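Local coordinates for protein peroxiredoxin (Clostridioides difficile, PDB 6TSB) that probably acts as a thiol peroxidase through its peroxiredoxin domain and as a spore-coat chitinase through its family 18 glycoside hydrolase domain, the piece described here, at residues A[60-65]-A[93-98]; A[105-110]-A[149-154]; A[134-139]-A[173-178]. One frame throughout, in Å; residues are numbered along the deposited sequence.

Interaction 1. Residues A[60-65]-A[93-98]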
# COMPACT_ATOMS: atom_id res chain seq x y z
N ALA A 60 -11.93 -31.28 -5.43
CA ALA A 60 -11.95 -31.19 -6.90
C ALA A 60 -10.90 -32.13 -7.52
O ALA A 60 -9.72 -32.06 -7.19
CB ALA A 60 -11.71 -29.75 -7.26
N PHE A 61 -11.30 -33.02 -8.44
CA PHE A 61 -12.67 -33.24 -8.89
C PHE A 61 -12.99 -34.74 -9.03
O PHE A 61 -12.08 -35.52 -9.11
CB PHE A 61 -12.89 -32.68 -10.30
CG PHE A 61 -12.76 -31.19 -10.46
CD1 PHE A 61 -13.79 -30.35 -10.09
CD2 PHE A 61 -11.63 -30.64 -11.04
CE1 PHE A 61 -13.67 -28.98 -10.26
CE2 PHE A 61 -11.52 -29.27 -11.22
CZ PHE A 61 -12.54 -28.44 -10.83
N ALA A 62 -14.26 -35.13 -9.05
CA ALA A 62 -14.70 -36.39 -9.69
C ALA A 62 -14.88 -36.09 -11.19
O ALA A 62 -15.09 -34.90 -11.51
CB ALA A 62 -15.96 -36.90 -9.04
N GLU A 63 -14.76 -37.09 -12.06
CA GLU A 63 -14.96 -36.93 -13.53
C GLU A 63 -15.99 -37.95 -14.05
O GLU A 63 -16.44 -38.81 -13.25
CB GLU A 63 -13.61 -36.98 -14.25
CG GLU A 63 -12.65 -35.84 -13.92
CD GLU A 63 -13.15 -34.39 -14.04
OE1 GLU A 63 -14.28 -34.16 -14.56
OE2 GLU A 63 -12.40 -33.46 -13.61
N ILE A 64 -16.40 -37.80 -15.32
CA ILE A 64 -17.35 -38.71 -16.04
C ILE A 64 -16.55 -39.41 -17.16
O ILE A 64 -15.90 -38.71 -17.94
CB ILE A 64 -18.59 -37.94 -16.57
CG1 ILE A 64 -19.22 -37.05 -15.50
CG2 ILE A 64 -19.65 -38.87 -17.14
CD1 ILE A 64 -20.06 -35.93 -16.08
N ASP A 65 -16.56 -40.74 -17.23
CA ASP A 65 -15.82 -41.51 -18.27
C ASP A 65 -16.69 -41.68 -19.54
O ASP A 65 -17.85 -41.20 -19.54
CB ASP A 65 -15.38 -42.88 -17.75
CG ASP A 65 -16.50 -43.88 -17.45
OD1 ASP A 65 -17.60 -43.81 -18.10
OD2 ASP A 65 -16.27 -44.72 -16.55
N VAL A 93 -17.68 -32.11 3.94
CA VAL A 93 -16.81 -32.55 2.83
C VAL A 93 -17.69 -32.83 1.61
O VAL A 93 -18.55 -33.73 1.63
CB VAL A 93 -15.93 -33.75 3.25
CG1 VAL A 93 -14.93 -34.06 2.15
CG2 VAL A 93 -15.22 -33.50 4.58
N ILE A 94 -17.40 -32.09 0.55
CA ILE A 94 -18.20 -32.07 -0.69
C ILE A 94 -17.26 -32.53 -1.78
O ILE A 94 -16.07 -32.17 -1.70
CB ILE A 94 -18.71 -30.64 -0.97
CG1 ILE A 94 -19.39 -30.02 0.25
CG2 ILE A 94 -19.61 -30.60 -2.20
CD1 ILE A 94 -20.51 -30.84 0.79
N VAL A 95 -17.79 -33.25 -2.78
CA VAL A 95 -17.07 -33.54 -4.04
C VAL A 95 -17.72 -32.73 -5.16
O VAL A 95 -18.96 -32.77 -5.36
CB VAL A 95 -17.04 -35.04 -4.37
CG1 VAL A 95 -16.49 -35.31 -5.76
CG2 VAL A 95 -16.22 -35.81 -3.33
N ALA A 96 -16.86 -32.06 -5.89
CA ALA A 96 -17.17 -31.35 -7.13
C ALA A 96 -16.93 -32.31 -8.29
O ALA A 96 -15.85 -32.95 -8.34
CB ALA A 96 -16.32 -30.12 -7.25
N ILE A 97 -17.93 -32.41 -9.16
CA ILE A 97 -17.88 -33.21 -10.41
C ILE A 97 -17.72 -32.20 -11.53
O ILE A 97 -18.59 -31.33 -11.64
CB ILE A 97 -19.16 -34.03 -10.55
CG1 ILE A 97 -19.39 -34.97 -9.36
CG2 ILE A 97 -19.16 -34.78 -11.87
CD1 ILE A 97 -20.77 -35.61 -9.36
N GLY A 98 -16.64 -32.28 -12.29
CA GLY A 98 -16.53 -31.55 -13.56
C GLY A 98 -15.34 -30.62 -13.57
O GLY A 98 -14.22 -31.11 -13.32
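Ala96 O takes a hydrogen bond from Ala62 N at 2.8 Å and a weaker C-H...O contact from Phe61 CA at 3.2 Å. One step further, Gly98 N bonds back to Ala62 O at 3.1 Å. This is a parallel strand pairing, but the short segments diverge by 46° and the ladder is brief. The peptide bond between Ala60 and Phe61 is cis, a feature known at this strand in other GH18 enzymes. With CG anti to the carbonyl carbon (chi1 -64°), the Phe61 ring lies between Ala60 CB on one face and Gly98 O on the other. Gly98 O sits 3.2 Å above the ring plane, offset toward the rim. Phe61 CD1 also meets Ala96 CB at 3.8 Å. The bent chain of Glu63 brings OE2 to 3.0 Å from Gly98 O. Both atoms are acceptors, so the approach is not a hydrogen bond. Gly98 has a positive phi (122°), which suits a residue without a side chain. On the other face, Ala62 CB packs against Val95 CG1 at 3.7 Å and against Ile97 CG1. That face is covered by Met125, Phe118 and Val122 of helix 112-128. Phe61 and Ala96 instead face Asp137 and Asp135 of strand 133-137, while Ala60 packs on Trp332 of the second subunit.

Interaction 2. Residues A[105-110]-A[149-154]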
# COMPACT_ATOMS: atom_id res chain seq x y z
N PHE A 105 -21.50 -33.95 -19.40
CA PHE A 105 -22.74 -33.51 -18.69
C PHE A 105 -23.94 -33.42 -19.64
O PHE A 105 -25.10 -33.70 -19.19
CB PHE A 105 -22.56 -32.16 -17.99
CG PHE A 105 -21.94 -32.22 -16.62
CD1 PHE A 105 -22.66 -32.70 -15.55
CD2 PHE A 105 -20.66 -31.74 -16.40
CE1 PHE A 105 -22.10 -32.75 -14.29
CE2 PHE A 105 -20.11 -31.77 -15.13
CZ PHE A 105 -20.83 -32.27 -14.08
N SER A 106 -23.71 -32.92 -20.87
CA SER A 106 -24.77 -32.72 -21.90
C SER A 106 -25.43 -34.08 -22.20
O SER A 106 -26.68 -34.14 -22.23
CB SER A 106 -24.23 -32.06 -23.15
OG SER A 106 -25.29 -31.76 -24.05
N ASP A 107 -24.61 -35.14 -22.35
CA ASP A 107 -25.08 -36.55 -22.51
C ASP A 107 -25.82 -36.97 -21.24
O ASP A 107 -26.92 -37.52 -21.38
CB ASP A 107 -23.93 -37.52 -22.83
CG ASP A 107 -23.44 -37.43 -24.26
OD1 ASP A 107 -23.95 -36.55 -24.97
OD2 ASP A 107 -22.51 -38.20 -24.63
N ALA A 108 -25.27 -36.73 -20.06
CA ALA A 108 -25.86 -37.18 -18.78
C ALA A 108 -27.22 -36.52 -18.57
O ALA A 108 -28.10 -37.11 -17.91
CB ALA A 108 -24.93 -36.83 -17.65
N ALA A 109 -27.39 -35.31 -19.07
CA ALA A 109 -28.60 -34.52 -18.79
C ALA A 109 -29.71 -34.86 -19.79
O ALA A 109 -30.86 -34.47 -19.50
CB ALA A 109 -28.29 -33.04 -18.79
N LEU A 110 -29.39 -35.55 -20.90
CA LEU A 110 -30.26 -35.58 -22.12
C LEU A 110 -31.57 -36.36 -21.94
O LEU A 110 -32.58 -35.87 -22.46
CB LEU A 110 -29.46 -36.10 -23.32
CG LEU A 110 -30.06 -35.80 -24.70
CD1 LEU A 110 -30.68 -34.41 -24.78
CD2 LEU A 110 -29.00 -35.95 -25.79
N THR A 149 -19.06 -31.01 -25.50
CA THR A 149 -20.39 -31.12 -26.13
C THR A 149 -21.38 -30.14 -25.47
O THR A 149 -21.43 -30.09 -24.21
CB THR A 149 -20.87 -32.58 -26.04
OG1 THR A 149 -19.96 -33.37 -26.78
CG2 THR A 149 -22.28 -32.77 -26.55
N SER A 150 -22.17 -29.44 -26.29
CA SER A 150 -23.36 -28.68 -25.84
C SER A 150 -24.51 -28.95 -26.79
O SER A 150 -24.24 -29.29 -27.95
CB SER A 150 -23.09 -27.20 -25.76
OG SER A 150 -22.56 -26.70 -26.98
N ARG A 151 -25.72 -28.70 -26.29
CA ARG A 151 -27.00 -28.78 -27.02
C ARG A 151 -27.91 -27.67 -26.51
O ARG A 151 -27.93 -27.38 -25.31
CB ARG A 151 -27.70 -30.13 -26.78
CG ARG A 151 -26.83 -31.36 -27.06
CD ARG A 151 -27.57 -32.68 -26.88
NE ARG A 151 -26.84 -33.80 -27.49
CZ ARG A 151 -25.96 -34.57 -26.88
NH1 ARG A 151 -25.66 -34.38 -25.60
NH2 ARG A 151 -25.34 -35.53 -27.55
N PRO A 152 -28.73 -27.06 -27.39
CA PRO A 152 -29.74 -26.07 -26.99
C PRO A 152 -30.56 -26.42 -25.73
O PRO A 152 -30.80 -25.56 -24.91
CB PRO A 152 -30.68 -26.03 -28.21
CG PRO A 152 -29.79 -26.38 -29.40
CD PRO A 152 -28.73 -27.31 -28.84
N GLN A 153 -30.92 -27.70 -25.59
CA GLN A 153 -31.77 -28.24 -24.48
C GLN A 153 -30.97 -28.34 -23.16
O GLN A 153 -31.62 -28.58 -22.11
CB GLN A 153 -32.33 -29.62 -24.86
CG GLN A 153 -32.87 -29.71 -26.28
CD GLN A 153 -31.84 -30.25 -27.25
OE1 GLN A 153 -31.48 -31.42 -27.20
NE2 GLN A 153 -31.35 -29.40 -28.14
N ASP A 154 -29.64 -28.17 -23.17
CA ASP A 154 -28.80 -28.25 -21.94
C ASP A 154 -29.44 -27.47 -20.79
O ASP A 154 -29.48 -28.00 -19.66
CB ASP A 154 -27.39 -27.77 -22.23
CG ASP A 154 -26.55 -28.80 -22.95
OD1 ASP A 154 -26.99 -29.98 -23.05
OD2 ASP A 154 -25.47 -28.43 -23.42
O HOH W 1 -21.19 -31.73 -22.15
O HOH W 2 -28.66 -32.12 -22.23
O HOH W 3 -21.75 -36.25 -26.59
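Ser106 and Ser150 bring the two backbones closest, with CA atoms 5.8 Å apart. Segment 105-110 holds the short helix 105-109. Segment 149-154 is a loop that ends in a type I turn from Arg151 to Asp154, just where helix 154-169 begins. The Ser106 hydroxyl points between two partners, its OG anti to the backbone N (chi1 -174°). Ser106 OG donates to the syn lone pair of Asp154 OD1 at 2.7 Å and takes a weak bond from Arg151 NH1. The other oxygen, Asp154 OD2, accepts Arg151 N at 2.9 Å and also Gly142 N. Arg151 reaches out to Asp107 end-on. Arg151 NH1 (2.8 Å) and NH2 (3.1 Å) both donate to Asp107 OD1, a salt bridge. This oxygen lies in the guanidinium plane, with the carboxylate turned 32° from it. Leu110 CD2 covers one guanidinium face, 3.4 Å above it, and Thr149 CG2 lies over the opposite face. Water 1 joins Ser106 N to Thr149 O, and water 2 joins Ser106 O to Asp154 OD1. The contact ties this helix, which follows strand 92-98, to the loop after strand 133-137. Asp107 should balance the charge of Arg151, and Ser106 OG links the guanidinium to Asp154.

Interaction 3. Residues A[134-139]-A[173-178]; sequences IDIDWE and KWLSVA
Ile134 pairs with Leu175 in two neighbouring parallel strands of the GH18 TIM barrel, the ends of a beta-alpha-beta unit closed by helix 154-169. Residues Asp132 to Glu139 match the DxxDxDxE signature of the family, whose final glutamate is the catalytic acid in relatives. Ile134 N bonds to Trp174 O at 2.9 Å, and Ile134 O receives Ser176 N. The same oxygen lies in the plane of the indole, at its edge near Trp174 CD1. Toward the helix side, Ile134 CG2 meets Leu175 CD1 at 3.7 Å. Asp135 points to the other face, its CG anti to the backbone N (chi1 -178°), and OD1 turns to the Ser176 hydroxyl. Asp135 OD1 and Ser176 OG are modelled 2.3 Å apart, a hydrogen bond too short to trust in detail. Ser176 OG, wedged between its own backbone N and carbonyl carbon (chi1 65°), also accepts Trp174 NE1 at 2.8 Å. Asp135 OD2 is hydrogen-bonded to Tyr41 OH. Ile136 continues the ladder: its N bonds to Ser176 O at 2.8 Å, and its O takes a nearly straight bond from Ala178 N (171°). Its CG1 turns back to Leu175 CD1. Asp137 lays its carboxylate against Ala178 CB, with CG 3.5 Å away. At Trp138 the ring swings out to stack on Phe105, and a water follows the last backbone bond of the ladder. Water 4 accepts Trp138 N at 2.8 Å and lies 2.7 Å from Ile136 O.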
# COMPACT_ATOMS: atom_id res chain seq x y z
N ILE A 134 -22.52 -32.91 -2.64
CA ILE A 134 -21.95 -32.87 -4.01
C ILE A 134 -22.07 -31.46 -4.57
O ILE A 134 -23.02 -30.72 -4.20
CB ILE A 134 -22.62 -33.97 -4.89
CG1 ILE A 134 -21.68 -34.42 -6.02
CG2 ILE A 134 -23.99 -33.57 -5.43
CD1 ILE A 134 -20.73 -35.51 -5.58
N ASP A 135 -21.14 -31.12 -5.45
CA ASP A 135 -21.10 -29.82 -6.15
C ASP A 135 -21.06 -30.16 -7.63
O ASP A 135 -20.27 -31.06 -7.98
CB ASP A 135 -19.89 -29.01 -5.69
CG ASP A 135 -19.82 -27.63 -6.34
OD1 ASP A 135 -20.84 -26.93 -6.30
OD2 ASP A 135 -18.76 -27.27 -6.87
N ILE A 136 -21.83 -29.48 -8.48
CA ILE A 136 -21.85 -29.80 -9.94
C ILE A 136 -21.15 -28.69 -10.69
O ILE A 136 -21.56 -27.55 -10.53
CB ILE A 136 -23.28 -30.04 -10.40
CG1 ILE A 136 -23.94 -31.13 -9.56
CG2 ILE A 136 -23.31 -30.35 -11.89
CD1 ILE A 136 -23.31 -32.49 -9.72
N ASP A 137 -20.09 -28.99 -11.43
CA ASP A 137 -19.27 -27.98 -12.14
C ASP A 137 -19.33 -28.23 -13.64
O ASP A 137 -18.30 -28.45 -14.26
CB ASP A 137 -17.81 -27.92 -11.70
CG ASP A 137 -17.60 -27.45 -10.27
OD1 ASP A 137 -18.47 -27.77 -9.44
OD2 ASP A 137 -16.55 -26.79 -10.01
N TRP A 138 -20.51 -28.02 -14.20
CA TRP A 138 -20.73 -28.03 -15.67
C TRP A 138 -20.39 -26.64 -16.22
O TRP A 138 -21.06 -25.66 -15.84
CB TRP A 138 -22.17 -28.47 -15.91
CG TRP A 138 -22.55 -28.72 -17.32
CD1 TRP A 138 -21.80 -28.52 -18.45
CD2 TRP A 138 -23.84 -29.17 -17.75
NE1 TRP A 138 -22.54 -28.85 -19.55
CE2 TRP A 138 -23.79 -29.27 -19.15
CE3 TRP A 138 -25.00 -29.55 -17.07
CZ2 TRP A 138 -24.90 -29.69 -19.89
CZ3 TRP A 138 -26.09 -29.98 -17.80
CH2 TRP A 138 -26.04 -30.04 -19.19
N GLU A 139 -19.35 -26.56 -17.07
CA GLU A 139 -18.74 -25.28 -17.49
C GLU A 139 -18.73 -25.19 -19.03
O GLU A 139 -17.68 -25.24 -19.67
CB GLU A 139 -17.36 -25.16 -16.81
CG GLU A 139 -17.44 -25.03 -15.29
CD GLU A 139 -16.14 -24.69 -14.56
OE1 GLU A 139 -15.27 -24.08 -15.19
OE2 GLU A 139 -16.00 -25.03 -13.35
N LYS A 173 -28.63 -33.53 2.38
CA LYS A 173 -27.27 -33.49 1.77
C LYS A 173 -27.11 -32.20 0.98
O LYS A 173 -28.09 -31.66 0.40
CB LYS A 173 -27.01 -34.67 0.83
CG LYS A 173 -27.06 -36.07 1.44
CD LYS A 173 -25.86 -36.36 2.31
CE LYS A 173 -25.99 -37.64 3.10
NZ LYS A 173 -24.88 -37.73 4.07
N TRP A 174 -25.89 -31.70 0.96
CA TRP A 174 -25.52 -30.48 0.25
C TRP A 174 -25.55 -30.78 -1.24
O TRP A 174 -24.96 -31.78 -1.69
CB TRP A 174 -24.16 -30.03 0.75
CG TRP A 174 -23.39 -29.07 -0.09
CD1 TRP A 174 -23.09 -29.14 -1.42
CD2 TRP A 174 -22.68 -27.95 0.43
NE1 TRP A 174 -22.27 -28.10 -1.77
CE2 TRP A 174 -21.98 -27.37 -0.65
CE3 TRP A 174 -22.57 -27.39 1.71
CZ2 TRP A 174 -21.20 -26.23 -0.48
CZ3 TRP A 174 -21.77 -26.29 1.87
CH2 TRP A 174 -21.09 -25.72 0.79
N LEU A 175 -26.23 -29.91 -1.97
CA LEU A 175 -26.13 -29.90 -3.43
C LEU A 175 -25.82 -28.46 -3.81
O LEU A 175 -26.49 -27.59 -3.28
CB LEU A 175 -27.46 -30.39 -4.01
CG LEU A 175 -27.60 -30.21 -5.52
CD1 LEU A 175 -26.47 -30.90 -6.26
CD2 LEU A 175 -28.95 -30.74 -6.00
N SER A 176 -24.84 -28.24 -4.67
CA SER A 176 -24.43 -26.90 -5.10
C SER A 176 -24.05 -26.97 -6.57
O SER A 176 -23.82 -28.06 -7.08
CB SER A 176 -23.31 -26.36 -4.24
OG SER A 176 -22.10 -27.13 -4.37
N VAL A 177 -24.00 -25.83 -7.21
CA VAL A 177 -23.74 -25.69 -8.65
C VAL A 177 -22.73 -24.56 -8.72
O VAL A 177 -22.93 -23.57 -8.02
CB VAL A 177 -25.05 -25.35 -9.38
CG1 VAL A 177 -24.82 -24.81 -10.78
CG2 VAL A 177 -25.97 -26.56 -9.38
N ALA A 178 -21.67 -24.76 -9.48
CA ALA A 178 -20.67 -23.73 -9.79
C ALA A 178 -21.11 -23.08 -11.09
O ALA A 178 -21.30 -23.84 -12.06
CB ALA A 178 -19.30 -24.36 -9.95
O HOH W 4 -22.61 -26.72 -12.89
O HOH W 5 -22.96 -24.23 -14.26

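Interactions 1 and 3 belong to one barrel sheet. Strands 92-98 and 133-137 are neighbours in it, and Val95 O and Ile97 O probably accept Asp135 N and Asp137 N. Both are buried and rest on parallel backbone bonds, with aliphatic groups on the helix side. Their inner faces differ: interaction 1 offers an aromatic ring and small residues, interaction 3 the acidic signature. Interaction 2 is nearer the surface and has no strand pairing. There a salt bridge, a serine hydroxyl bridging Arg151 and Asp154, and waters join a helix to a loop. Phe105 ties it to the sheet, packing on Gly98 and Ile136, while Trp138 lies against Ser106 and Asp154.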